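Ferric-chelate reductase (NAD(P)H) (Archaeoglobus fulgidus, PDB 1I0R) catalyses the NAD(P)H-dependent reduction of chelated ferric iron to ferrous iron, and also reduces FMN and FAD, working as a homodimer. Local coordinates at residues Tyr11-Val16 with Glu143-Ala148; Asn30-Leu35 with Ile42-Asn47; Val64-Leu69 with Ala109-Glu114; Ala115-Glu120 with Thr127-Glu132. One frame throughout, in Å; residues are numbered along the deposited sequence.

Contact 1. Residues Tyr11-Val16 with Glu143-Ala148; sequences YGLYIV and EVLTYA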
loop_
_atom_site.group_PDB
_atom_site.type_symbol
_atom_site.label_atom_id
_atom_site.label_comp_id
_atom_site.label_asym_id
_atom_site.label_seq_id
_atom_site.Cartn_x
_atom_site.Cartn_y
_atom_site.Cartn_z
ATOM N N TYR B 11 2.049 1.140 5.580
ATOM C CA TYR B 11 0.614 1.192 5.298
ATOM C C TYR B 11 -0.061 2.341 6.032
ATOM O O TYR B 11 0.494 2.916 6.974
ATOM C CB TYR B 11 -0.112 -0.066 5.800
ATOM C CG TYR B 11 0.413 -1.404 5.341
ATOM C CD1 TYR B 11 1.537 -1.980 5.937
ATOM C CD2 TYR B 11 -0.217 -2.090 4.306
ATOM C CE1 TYR B 11 2.029 -3.208 5.502
ATOM C CE2 TYR B 11 0.249 -3.313 3.863
ATOM C CZ TYR B 11 1.381 -3.872 4.453
ATOM O OH TYR B 11 1.927 -5.032 3.980
ATOM N N GLY B 12 -1.270 2.660 5.579
ATOM C CA GLY B 12 -2.069 3.660 6.281
ATOM C C GLY B 12 -3.033 2.872 7.180
ATOM O O GLY B 12 -2.869 1.674 7.382
ATOM N N LEU B 13 -4.010 3.566 7.776
ATOM C CA LEU B 13 -5.055 2.892 8.585
ATOM C C LEU B 13 -6.380 3.501 8.109
ATOM O O LEU B 13 -6.532 4.719 8.022
ATOM C CB LEU B 13 -4.866 3.095 10.095
ATOM C CG LEU B 13 -5.578 1.965 10.857
ATOM C CD1 LEU B 13 -4.874 0.605 10.586
ATOM C CD2 LEU B 13 -5.573 2.273 12.356
ATOM N N TYR B 14 -7.327 2.622 7.794
ATOM C CA TYR B 14 -8.587 3.036 7.183
ATOM C C TYR B 14 -9.773 2.268 7.704
ATOM O O TYR B 14 -9.628 1.238 8.353
ATOM C CB TYR B 14 -8.537 2.738 5.669
ATOM C CG TYR B 14 -7.233 3.099 4.965
ATOM C CD1 TYR B 14 -6.146 2.224 4.952
ATOM C CD2 TYR B 14 -7.092 4.333 4.364
ATOM C CE1 TYR B 14 -4.929 2.594 4.342
ATOM C CE2 TYR B 14 -5.897 4.713 3.761
ATOM C CZ TYR B 14 -4.821 3.842 3.756
ATOM O OH TYR B 14 -3.641 4.293 3.185
ATOM N N ILE B 15 -10.951 2.819 7.423
ATOM C CA ILE B 15 -12.180 2.108 7.688
ATOM C C ILE B 15 -12.670 1.821 6.271
ATOM O O ILE B 15 -12.742 2.748 5.434
ATOM C CB ILE B 15 -13.291 2.957 8.342
ATOM C CG1 ILE B 15 -12.840 3.594 9.648
ATOM C CG2 ILE B 15 -14.512 2.036 8.582
ATOM C CD1 ILE B 15 -13.976 4.434 10.305
ATOM N N VAL B 16 -12.976 0.559 5.975
ATOM C CA VAL B 16 -13.516 0.192 4.657
ATOM C C VAL B 16 -14.988 -0.161 4.906
ATOM O O VAL B 16 -15.297 -0.990 5.774
ATOM C CB VAL B 16 -12.765 -1.015 4.026
ATOM C CG1 VAL B 16 -13.423 -1.428 2.705
ATOM C CG2 VAL B 16 -11.284 -0.619 3.766
ATOM N N GLU B 143 -3.350 15.456 10.050
ATOM C CA GLU B 143 -2.334 14.502 9.620
ATOM C C GLU B 143 -2.981 13.124 9.646
ATOM O O GLU B 143 -3.905 12.881 10.426
ATOM C CB GLU B 143 -1.122 14.524 10.564
ATOM C CG GLU B 143 -0.329 15.838 10.565
ATOM C CD GLU B 143 0.042 16.314 9.160
ATOM O OE1 GLU B 143 0.666 15.535 8.404
ATOM O OE2 GLU B 143 -0.286 17.474 8.810
ATOM N N VAL B 144 -2.510 12.220 8.791
ATOM C CA VAL B 144 -3.084 10.882 8.747
ATOM C C VAL B 144 -2.407 9.931 9.716
ATOM O O VAL B 144 -1.269 10.145 10.139
ATOM C CB VAL B 144 -3.003 10.247 7.322
ATOM C CG1 VAL B 144 -3.662 11.152 6.308
ATOM C CG2 VAL B 144 -1.556 9.942 6.954
ATOM N N LEU B 145 -3.128 8.879 10.069
ATOM C CA LEU B 145 -2.624 7.846 10.962
ATOM C C LEU B 145 -2.025 6.719 10.122
ATOM O O LEU B 145 -2.697 6.160 9.264
ATOM C CB LEU B 145 -3.775 7.287 11.819
ATOM C CG LEU B 145 -3.472 6.109 12.765
ATOM C CD1 LEU B 145 -2.426 6.550 13.789
ATOM C CD2 LEU B 145 -4.755 5.634 13.472
ATOM N N THR B 146 -0.755 6.401 10.339
ATOM C CA THR B 146 -0.142 5.306 9.591
ATOM C C THR B 146 -0.275 4.048 10.433
ATOM O O THR B 146 -0.540 4.125 11.632
ATOM C CB THR B 146 1.350 5.545 9.315
ATOM O OG1 THR B 146 2.074 5.509 10.546
ATOM C CG2 THR B 146 1.558 6.894 8.652
ATOM N N TYR B 147 -0.121 2.889 9.806
ATOM C CA TYR B 147 -0.212 1.618 10.519
ATOM C C TYR B 147 0.894 1.498 11.568
ATOM O O TYR B 147 0.655 1.014 12.677
ATOM C CB TYR B 147 -0.135 0.454 9.519
ATOM C CG TYR B 147 -0.169 -0.924 10.139
ATOM C CD1 TYR B 147 -1.316 -1.396 10.768
ATOM C CD2 TYR B 147 0.938 -1.771 10.064
ATOM C CE1 TYR B 147 -1.364 -2.688 11.308
ATOM C CE2 TYR B 147 0.903 -3.065 10.602
ATOM C CZ TYR B 147 -0.253 -3.513 11.217
ATOM O OH TYR B 147 -0.313 -4.805 11.711
ATOM N N ALA B 148 2.098 1.946 11.220
ATOM C CA ALA B 148 3.214 1.876 12.151
ATOM C C ALA B 148 2.916 2.768 13.360
ATOM O O ALA B 148 3.245 2.393 14.487
ATOM C CB ALA B 148 4.499 2.310 11.459
HETATM O O HOH W 1 3.143 1.884 8.314
HETATM O O HOH W 2 -4.404 6.641 7.374
#

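Contact 2. Residues Asn30-Leu35 with Ile42-Asn47; sequences NTVFQL and IAVCLN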
loop_
_atom_site.group_PDB
_atom_site.type_symbol
_atom_site.label_atom_id
_atom_site.label_comp_id
_atom_site.label_asym_id
_atom_site.label_seq_id
_atom_site.Cartn_x
_atom_site.Cartn_y
_atom_site.Cartn_z
ATOM N N ASN B 30 -5.634 -2.046 6.714
ATOM C CA ASN B 30 -4.426 -1.264 6.451
ATOM C C ASN B 30 -4.039 -1.416 4.969
ATOM O O ASN B 30 -3.247 -0.625 4.443
ATOM C CB ASN B 30 -3.266 -1.685 7.395
ATOM C CG ASN B 30 -2.716 -3.074 7.099
ATOM O OD1 ASN B 30 -3.379 -3.911 6.496
ATOM N ND2 ASN B 30 -1.483 -3.324 7.545
ATOM N N THR B 31 -4.673 -2.355 4.265
ATOM C CA THR B 31 -4.286 -2.614 2.876
ATOM C C THR B 31 -5.209 -1.972 1.850
ATOM O O THR B 31 -6.122 -2.613 1.296
ATOM C CB THR B 31 -4.145 -4.140 2.658
ATOM O OG1 THR B 31 -3.206 -4.652 3.623
ATOM C CG2 THR B 31 -3.604 -4.457 1.263
ATOM N N VAL B 32 -4.965 -0.681 1.629
ATOM C CA VAL B 32 -5.718 0.154 0.699
ATOM C C VAL B 32 -4.675 0.946 -0.069
ATOM O O VAL B 32 -3.791 1.574 0.529
ATOM C CB VAL B 32 -6.628 1.150 1.442
ATOM C CG1 VAL B 32 -7.273 2.106 0.457
ATOM C CG2 VAL B 32 -7.683 0.372 2.263
ATOM N N PHE B 33 -4.766 0.898 -1.387
ATOM C CA PHE B 33 -3.792 1.583 -2.216
ATOM C C PHE B 33 -4.337 1.946 -3.579
ATOM O O PHE B 33 -5.174 1.247 -4.137
ATOM C CB PHE B 33 -2.494 0.752 -2.321
ATOM C CG PHE B 33 -2.675 -0.685 -2.762
ATOM C CD1 PHE B 33 -2.383 -1.057 -4.061
ATOM C CD2 PHE B 33 -2.994 -1.681 -1.844
ATOM C CE1 PHE B 33 -2.393 -2.420 -4.448
ATOM C CE2 PHE B 33 -3.011 -3.033 -2.216
ATOM C CZ PHE B 33 -2.705 -3.400 -3.521
ATOM N N GLN B 34 -3.863 3.056 -4.126
ATOM C CA GLN B 34 -4.264 3.455 -5.466
ATOM C C GLN B 34 -3.452 2.618 -6.464
ATOM O O GLN B 34 -2.232 2.498 -6.320
ATOM C CB GLN B 34 -3.966 4.950 -5.691
ATOM C CG GLN B 34 -4.346 5.433 -7.102
ATOM C CD GLN B 34 -4.226 6.947 -7.261
ATOM O OE1 GLN B 34 -3.901 7.663 -6.301
ATOM N NE2 GLN B 34 -4.495 7.437 -8.477
ATOM N N LEU B 35 -4.110 2.083 -7.485
ATOM C CA LEU B 35 -3.395 1.268 -8.484
ATOM C C LEU B 35 -3.064 2.008 -9.759
ATOM O O LEU B 35 -1.974 1.817 -10.334
ATOM C CB LEU B 35 -4.231 0.043 -8.851
ATOM C CG LEU B 35 -4.502 -0.910 -7.686
ATOM C CD1 LEU B 35 -4.838 -2.280 -8.243
ATOM C CD2 LEU B 35 -3.250 -1.036 -6.838
ATOM N N ILE B 42 -8.775 2.166 -7.021
ATOM C CA ILE B 42 -8.319 1.914 -5.643
ATOM C C ILE B 42 -8.527 0.451 -5.305
ATOM O O ILE B 42 -9.569 -0.119 -5.620
ATOM C CB ILE B 42 -9.147 2.733 -4.610
ATOM C CG1 ILE B 42 -9.132 4.216 -4.981
ATOM C CG2 ILE B 42 -8.598 2.518 -3.196
ATOM C CD1 ILE B 42 -7.739 4.824 -5.147
ATOM N N ALA B 43 -7.533 -0.158 -4.674
ATOM C CA ALA B 43 -7.641 -1.555 -4.276
ATOM C C ALA B 43 -7.779 -1.674 -2.762
ATOM O O ALA B 43 -7.173 -0.897 -2.008
ATOM C CB ALA B 43 -6.402 -2.325 -4.728
ATOM N N VAL B 44 -8.618 -2.620 -2.325
ATOM C CA VAL B 44 -8.741 -2.914 -0.897
ATOM C C VAL B 44 -8.660 -4.432 -0.791
ATOM O O VAL B 44 -9.304 -5.136 -1.549
ATOM C CB VAL B 44 -10.091 -2.402 -0.237
ATOM C CG1 VAL B 44 -10.170 -0.870 -0.300
ATOM C CG2 VAL B 44 -11.285 -2.975 -0.932
ATOM N N CYS B 45 -7.835 -4.939 0.126
ATOM C CA CYS B 45 -7.687 -6.386 0.272
ATOM C C CYS B 45 -8.356 -6.779 1.589
ATOM O O CYS B 45 -7.922 -6.356 2.651
ATOM C CB CYS B 45 -6.195 -6.749 0.272
ATOM S SG CYS B 45 -5.882 -8.511 0.107
ATOM N N LEU B 46 -9.423 -7.578 1.481
ATOM C CA LEU B 46 -10.223 -8.003 2.637
ATOM C C LEU B 46 -10.221 -9.510 2.839
ATOM O O LEU B 46 -10.283 -10.266 1.878
ATOM C CB LEU B 46 -11.674 -7.558 2.434
ATOM C CG LEU B 46 -11.815 -6.077 2.073
ATOM C CD1 LEU B 46 -13.281 -5.733 1.690
ATOM C CD2 LEU B 46 -11.374 -5.255 3.282
ATOM N N ASN B 47 -10.178 -9.920 4.107
ATOM C CA ASN B 47 -10.187 -11.336 4.466
ATOM C C ASN B 47 -11.570 -11.942 4.194
ATOM O O ASN B 47 -12.599 -11.349 4.550
ATOM C CB ASN B 47 -9.825 -11.484 5.937
ATOM C CG ASN B 47 -9.682 -12.935 6.348
ATOM O OD1 ASN B 47 -10.629 -13.724 6.235
ATOM N ND2 ASN B 47 -8.494 -13.302 6.808
#

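Contact 3. Residues Val64-Leu69 with Ala109-Glu114; sequences VSVLEL and AVAVIE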
loop_
_atom_site.group_PDB
_atom_site.type_symbol
_atom_site.label_atom_id
_atom_site.label_comp_id
_atom_site.label_asym_id
_atom_site.label_seq_id
_atom_site.Cartn_x
_atom_site.Cartn_y
_atom_site.Cartn_z
ATOM N N VAL B 64 -13.995 4.209 1.569
ATOM C CA VAL B 64 -12.754 4.206 2.336
ATOM C C VAL B 64 -12.667 5.513 3.121
ATOM O O VAL B 64 -12.791 6.596 2.538
ATOM C CB VAL B 64 -11.477 4.133 1.422
ATOM C CG1 VAL B 64 -10.203 4.258 2.278
ATOM C CG2 VAL B 64 -11.448 2.815 0.664
ATOM N N SER B 65 -12.479 5.418 4.436
ATOM C CA SER B 65 -12.279 6.601 5.271
ATOM C C SER B 65 -10.797 6.593 5.693
ATOM O O SER B 65 -10.326 5.607 6.277
ATOM C CB SER B 65 -13.129 6.524 6.537
ATOM O OG SER B 65 -14.500 6.465 6.201
ATOM N N VAL B 66 -10.053 7.659 5.397
ATOM C CA VAL B 66 -8.636 7.705 5.795
ATOM C C VAL B 66 -8.589 8.311 7.195
ATOM O O VAL B 66 -8.894 9.494 7.379
ATOM C CB VAL B 66 -7.810 8.558 4.802
ATOM C CG1 VAL B 66 -6.313 8.514 5.180
ATOM C CG2 VAL B 66 -8.002 8.022 3.389
ATOM N N LEU B 67 -8.213 7.504 8.182
ATOM C CA LEU B 67 -8.210 7.980 9.567
ATOM C C LEU B 67 -7.158 9.010 9.933
ATOM O O LEU B 67 -6.028 8.953 9.461
ATOM C CB LEU B 67 -8.106 6.792 10.527
ATOM C CG LEU B 67 -9.243 5.776 10.400
ATOM C CD1 LEU B 67 -8.926 4.496 11.190
ATOM C CD2 LEU B 67 -10.537 6.437 10.881
ATOM N N GLU B 68 -7.552 9.973 10.769
ATOM C CA GLU B 68 -6.632 11.016 11.208
ATOM C C GLU B 68 -5.725 10.500 12.326
ATOM O O GLU B 68 -6.063 9.548 13.044
ATOM C CB GLU B 68 -7.404 12.262 11.679
ATOM C CG GLU B 68 -8.192 12.061 12.978
ATOM C CD GLU B 68 -8.908 13.334 13.434
ATOM O OE1 GLU B 68 -8.314 14.424 13.322
ATOM O OE2 GLU B 68 -10.062 13.253 13.915
ATOM N N LEU B 69 -4.560 11.129 12.449
ATOM C CA LEU B 69 -3.563 10.750 13.445
ATOM C C LEU B 69 -4.101 10.622 14.868
ATOM O O LEU B 69 -3.714 9.720 15.611
ATOM C CB LEU B 69 -2.424 11.778 13.422
ATOM C CG LEU B 69 -1.412 11.735 14.569
ATOM C CD1 LEU B 69 -0.622 10.430 14.515
ATOM C CD2 LEU B 69 -0.482 12.943 14.465
ATOM N N ALA B 109 -12.122 11.311 9.912
ATOM C CA ALA B 109 -11.556 11.069 8.590
ATOM C C ALA B 109 -10.962 12.299 7.954
ATOM O O ALA B 109 -11.588 13.366 7.919
ATOM C CB ALA B 109 -12.620 10.480 7.673
ATOM N N VAL B 110 -9.745 12.155 7.434
ATOM C CA VAL B 110 -9.078 13.258 6.768
ATOM C C VAL B 110 -9.661 13.342 5.352
ATOM O O VAL B 110 -9.733 14.418 4.756
ATOM C CB VAL B 110 -7.544 13.024 6.717
ATOM C CG1 VAL B 110 -6.852 14.157 5.944
ATOM C CG2 VAL B 110 -6.987 12.915 8.139
ATOM N N ALA B 111 -10.095 12.196 4.824
ATOM C CA ALA B 111 -10.691 12.119 3.496
ATOM C C ALA B 111 -11.555 10.865 3.364
ATOM O O ALA B 111 -11.408 9.922 4.139
ATOM C CB ALA B 111 -9.592 12.087 2.418
ATOM N N VAL B 112 -12.465 10.877 2.398
ATOM C CA VAL B 112 -13.313 9.729 2.096
ATOM C C VAL B 112 -13.317 9.510 0.598
ATOM O O VAL B 112 -13.239 10.467 -0.186
ATOM C CB VAL B 112 -14.781 9.890 2.605
ATOM C CG1 VAL B 112 -14.799 9.802 4.121
ATOM C CG2 VAL B 112 -15.387 11.213 2.129
ATOM N N ILE B 113 -13.376 8.241 0.200
ATOM C CA ILE B 113 -13.386 7.862 -1.199
ATOM C C ILE B 113 -14.494 6.854 -1.396
ATOM O O ILE B 113 -14.708 5.997 -0.537
ATOM C CB ILE B 113 -12.027 7.197 -1.571
ATOM C CG1 ILE B 113 -10.896 8.192 -1.311
ATOM C CG2 ILE B 113 -12.050 6.681 -2.992
ATOM C CD1 ILE B 113 -9.506 7.544 -1.354
ATOM N N GLU B 114 -15.207 6.970 -2.514
ATOM C CA GLU B 114 -16.284 6.049 -2.842
ATOM C C GLU B 114 -15.874 5.364 -4.141
ATOM O O GLU B 114 -15.368 6.028 -5.063
ATOM C CB GLU B 114 -17.590 6.840 -3.006
ATOM C CG GLU B 114 -18.794 6.023 -3.361
ATOM C CD GLU B 114 -20.067 6.870 -3.392
ATOM O OE1 GLU B 114 -19.966 8.109 -3.542
ATOM O OE2 GLU B 114 -21.158 6.282 -3.275
#

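Contact 4. Residues Ala115-Glu120 with Thr127-Glu132; sequences AKVVKE and TLFVGE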
loop_
_atom_site.group_PDB
_atom_site.type_symbol
_atom_site.label_atom_id
_atom_site.label_comp_id
_atom_site.label_asym_id
_atom_site.label_seq_id
_atom_site.Cartn_x
_atom_site.Cartn_y
_atom_site.Cartn_z
ATOM N N ALA B 115 -16.069 4.046 -4.225
ATOM C CA ALA B 115 -15.671 3.305 -5.431
ATOM C C ALA B 115 -16.631 2.194 -5.853
ATOM O O ALA B 115 -17.316 1.614 -5.012
ATOM C CB ALA B 115 -14.240 2.701 -5.219
ATOM N N LYS B 116 -16.716 1.925 -7.159
ATOM C CA LYS B 116 -17.540 0.816 -7.644
ATOM C C LYS B 116 -16.542 -0.273 -8.077
ATOM O O LYS B 116 -15.550 0.033 -8.750
ATOM C CB LYS B 116 -18.442 1.206 -8.836
ATOM C CG LYS B 116 -17.698 1.602 -10.099
ATOM C CD LYS B 116 -18.631 1.740 -11.305
ATOM C CE LYS B 116 -17.811 1.825 -12.614
ATOM N NZ LYS B 116 -18.666 2.017 -13.840
ATOM N N VAL B 117 -16.790 -1.507 -7.657
ATOM C CA VAL B 117 -15.914 -2.632 -7.998
ATOM C C VAL B 117 -15.937 -2.957 -9.479
ATOM O O VAL B 117 -17.008 -3.197 -10.063
ATOM C CB VAL B 117 -16.292 -3.922 -7.212
ATOM C CG1 VAL B 117 -15.376 -5.110 -7.671
ATOM C CG2 VAL B 117 -16.160 -3.671 -5.705
ATOM N N VAL B 118 -14.755 -3.000 -10.091
ATOM C CA VAL B 118 -14.654 -3.313 -11.508
ATOM C C VAL B 118 -13.892 -4.610 -11.735
ATOM O O VAL B 118 -13.874 -5.120 -12.845
ATOM C CB VAL B 118 -13.963 -2.179 -12.306
ATOM C CG1 VAL B 118 -14.859 -0.929 -12.321
ATOM C CG2 VAL B 118 -12.599 -1.868 -11.696
ATOM N N LYS B 119 -13.259 -5.142 -10.694
ATOM C CA LYS B 119 -12.532 -6.401 -10.820
ATOM C C LYS B 119 -12.238 -6.979 -9.460
ATOM O O LYS B 119 -12.089 -6.246 -8.478
ATOM C CB LYS B 119 -11.204 -6.203 -11.565
ATOM C CG LYS B 119 -10.501 -7.519 -11.950
ATOM C CD LYS B 119 -9.159 -7.245 -12.620
ATOM C CE LYS B 119 -8.411 -8.532 -13.002
ATOM N NZ LYS B 119 -9.029 -9.269 -14.141
ATOM N N GLU B 120 -12.192 -8.300 -9.402
ATOM C CA GLU B 120 -11.864 -8.994 -8.172
ATOM C C GLU B 120 -10.686 -9.908 -8.459
ATOM O O GLU B 120 -10.675 -10.624 -9.452
ATOM C CB GLU B 120 -13.048 -9.819 -7.669
ATOM C CG GLU B 120 -14.192 -8.999 -7.111
ATOM C CD GLU B 120 -15.338 -9.882 -6.623
ATOM O OE1 GLU B 120 -15.153 -11.123 -6.570
ATOM O OE2 GLU B 120 -16.421 -9.341 -6.282
ATOM N N THR B 127 -9.551 -11.467 -0.775
ATOM C CA THR B 127 -9.913 -11.028 -2.116
ATOM C C THR B 127 -9.416 -9.585 -2.235
ATOM O O THR B 127 -9.610 -8.780 -1.309
ATOM C CB THR B 127 -11.445 -11.006 -2.376
ATOM O OG1 THR B 127 -11.967 -12.330 -2.230
ATOM C CG2 THR B 127 -11.736 -10.523 -3.792
ATOM N N LEU B 128 -8.735 -9.271 -3.335
ATOM C CA LEU B 128 -8.318 -7.900 -3.565
ATOM C C LEU B 128 -9.392 -7.313 -4.498
ATOM O O LEU B 128 -9.580 -7.777 -5.630
ATOM C CB LEU B 128 -6.937 -7.850 -4.242
ATOM C CG LEU B 128 -6.333 -6.447 -4.383
ATOM C CD1 LEU B 128 -5.893 -5.913 -3.067
ATOM C CD2 LEU B 128 -5.146 -6.491 -5.296
ATOM N N PHE B 129 -10.132 -6.314 -4.013
ATOM C CA PHE B 129 -11.177 -5.702 -4.822
ATOM C C PHE B 129 -10.611 -4.476 -5.498
ATOM O O PHE B 129 -9.983 -3.665 -4.836
ATOM C CB PHE B 129 -12.375 -5.269 -3.943
ATOM C CG PHE B 129 -13.099 -6.415 -3.298
ATOM C CD1 PHE B 129 -12.785 -6.816 -2.000
ATOM C CD2 PHE B 129 -14.081 -7.104 -4.005
ATOM C CE1 PHE B 129 -13.450 -7.907 -1.395
ATOM C CE2 PHE B 129 -14.751 -8.193 -3.424
ATOM C CZ PHE B 129 -14.437 -8.592 -2.124
ATOM N N VAL B 130 -10.794 -4.368 -6.809
ATOM C CA VAL B 130 -10.318 -3.201 -7.533
ATOM C C VAL B 130 -11.528 -2.323 -7.819
ATOM O O VAL B 130 -12.463 -2.732 -8.507
ATOM C CB VAL B 130 -9.659 -3.591 -8.861
ATOM C CG1 VAL B 130 -9.161 -2.316 -9.595
ATOM C CG2 VAL B 130 -8.463 -4.510 -8.576
ATOM N N GLY B 131 -11.516 -1.121 -7.263
ATOM C CA GLY B 131 -12.642 -0.237 -7.501
ATOM C C GLY B 131 -12.306 1.014 -8.281
ATOM O O GLY B 131 -11.233 1.604 -8.129
ATOM N N GLU B 132 -13.236 1.451 -9.120
ATOM C CA GLU B 132 -13.020 2.681 -9.854
ATOM C C GLU B 132 -13.584 3.779 -8.949
ATOM O O GLU B 132 -14.726 3.679 -8.513
ATOM C CB GLU B 132 -13.766 2.636 -11.187
ATOM C CG GLU B 132 -13.403 3.794 -12.084
ATOM C CD GLU B 132 -14.005 3.687 -13.486
ATOM O OE1 GLU B 132 -13.900 2.607 -14.126
ATOM O OE2 GLU B 132 -14.570 4.702 -13.948
#

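Contact 1. Residues Tyr11-Val16 with Glu143-Ala148
Tyr147 and Leu145 bring the chain across Tyr11 and Leu13 just where the helix 147-155 begins, joining that N-capped helix to the lead-in of barrel strand 14-20 in the flavin reductase-like fold. The tight part is apolar. Leu13 CD2 rests 3.6 Å from Leu145 CD2, the two leucines lying side by side and pointing the same way, while Leu13 CD1 comes to the edge of the Tyr147 ring, 4.1 Å from CD1. Leucine suits position 13 because one methyl can serve each neighbour. Tyr11 and Tyr147 meet through their CB atoms, with their rings set obliquely, planes 77° apart. The Tyr11 hydroxyl bonds to Gln34 N of the second subunit. Gly12 CA comes 4.2 Å from Thr146 CA, and glycine fits because Tyr14 OH lies where a side chain would start. Tyr147 and Ala148 belong to the NADP(+) site.

The looser side is polar and watered. Leu13 N makes only a weak, bent bond to Leu145 O, and water 2 bridges the same two atoms, donating to Leu145 O at 2.6 Å. Water 1 accepts from both Tyr11 N and Ala148 N. Thr146 suits the N-cap because its short side chain carries an oxygen, OG1, that reaches forward to Asp149 N. By contrast, one straight bond ties the helix start to Tyr11: Tyr147 N gives its hydrogen to Tyr11 O at 2.9 Å, from above the carbonyl plane.

Contact 2. Residues Asn30-Leu35 with Ile42-Asn47
Ala43 CB sits over the centre of the Phe33 ring in the modelled conformer described here, 4.0 Å away and 12° off the ring normal, a CH-pi contact across the antiparallel beta hairpin of strands 23-37 and 40-47. A methyl suits the spot because it is small enough to point its hydrogens into the ring face while Leu35 CG packs on it as well, at 3.8 Å. The edge of the Phe33 ring meets Thr31 CG2 in plane. Thr31 in turn lays CG2 on Cys45 CB, 3.6 Å away.

The other side of the hairpin holds mainly branched aliphatics, with Gln34 at the end, its NE2 bonded to Thr36 O. Val32 CG2 meets Val44 CG1, Val32 CG1 meets Ile42 CG2, and Ile42 CD1 reaches over to Gln34 CB.

Behind these side chains, Phe33 and Ala43 form a hydrogen-bonded pair, bonded both ways, flanked by the non-hydrogen-bonded pairs Val32-Val44 and Gln34-Ile42. Farther out, the Phe33 ring, in this same conformer, stacks on Phe33 of the second subunit. Asn30, Thr31, Cys45, Leu46 and Asn47 belong to the FMN site, at the end where the hairpin opens. There Cys45 N bonds to Thr31 O at 3.1 Å, and Thr31 OG1 donates to Asn30 OD1 from above the amide plane.

Contact 3. Residues Val64-Leu69 with Ala109-Glu114
Val110 lays its CG2 methyl against the foot of the Glu68 side chain, 3.6 Å from Glu68 CB. That methyl lies anti to its own carbonyl carbon, and the branched residue suits the position by covering the aliphatic base of an acid whose charged end is used elsewhere: Glu68 OE2 is hydrogen-bonded to His108 ND1. Two small residues fit alongside, Ala109 CB facing Ser65 CB at 4.1 Å. Val112 CG1 lies 3.9 Å from Ser65 OG, whose hydroxyl is engaged with Val105 O.

Val64 and Val66 project together with Ala111 and Ile113 to the other side of the sheet, where Val64 CB and Ile113 CB are 4.3 Å apart. Beta-branched Val64, Val66 and Ile113 favour this extended backbone. On that side Tyr14 packs on both valines, and Phe6 of the second subunit lies on Ile113.

The segments belong to neighbouring antiparallel strands of the closed six-stranded barrel, 61-67 and 109-122, the axes of 64-67 and 111-114 approaching to 4.8 Å. Val64 and Ile113 form a hydrogen-bonded pair, Val64 N to Ile113 O and Ile113 N to Val64 O, both 2.9 Å and in the carbonyl plane. Val66 N bonds to Ala111 O, with the donor tilted from the carbonyl plane. On the N-terminal side of Ala111 the chain turns a corner at Val110, and Val66 O receives Val110 N at 2.8 Å instead of the amide of Ala111. Ala111 N, buried here, finds no partner in the model.

Contact 4. Residues Ala115-Glu120 with Thr127-Glu132
Phe129 carries Thr127 CG2 on one face, 3.7 Å above the ring plane and offset toward the rim, while Glu120 OE2 comes to the ring edge in plane, 3.5 Å from CE2. The carboxylate stands 81° from the ring plane, and its oxygen meets the edge, where the ring hydrogens carry slight positive charge. Glu120 CG is anti to its carbonyl carbon (chi1 -72°), which puts CG 3.6 Å from Phe129 CD2; the methylene and the acid thus both border the ring. Its other oxygen, OE1, forms a salt bridge with Lys57. His53 also meets the Phe129 ring.

Along the strands, Val118 CG2 approaches Val130 CG1, and Val118 CG1 touches Glu132 CB, the two side chains crossing at about a right angle. Gly131 suits its place opposite Val117, where the backbones draw in to 4.1 Å between CA atoms; a CB on it would run into Ala115 CB.

Lys116 and Glu132 are bonded both ways, the shorter bond running from Glu132 N to Lys116 O at 2.7 Å. Farther on, Val130 O receives a nearly axial bond from Val118 N at 2.8 Å and a weak one from Lys119 N, while Val130 N returns to Lys119 O. Two residues, Val118 and Lys119, thus face Val130, the mark of a classic beta bulge, here in the hairpin of barrel strands 109-122 and 126-138.

From the N terminus, residues 11-16 open contact 1, which closes only at 143-148, so the other three contacts all fall within its span. Contact 2 closes first, as the local hairpin 30-35 with 42-47; contact 3 then spans the helices 73-78 and 86-90 to bring 109-114 beside 64-69; contact 4 follows directly on strand 109-122 as a second hairpin. These three run in series, and none cross. Ile42 O with Gly131 N and Val44 O with Phe129 N probably hydrogen-bond contact 2 to contact 4. Ile15 O with Ser65 N probably does so for contacts 1 and 3, closing the barrel between strands 14-20 and 61-67. Contact 1 also ties helix 147-155 to the start of strand 14-20.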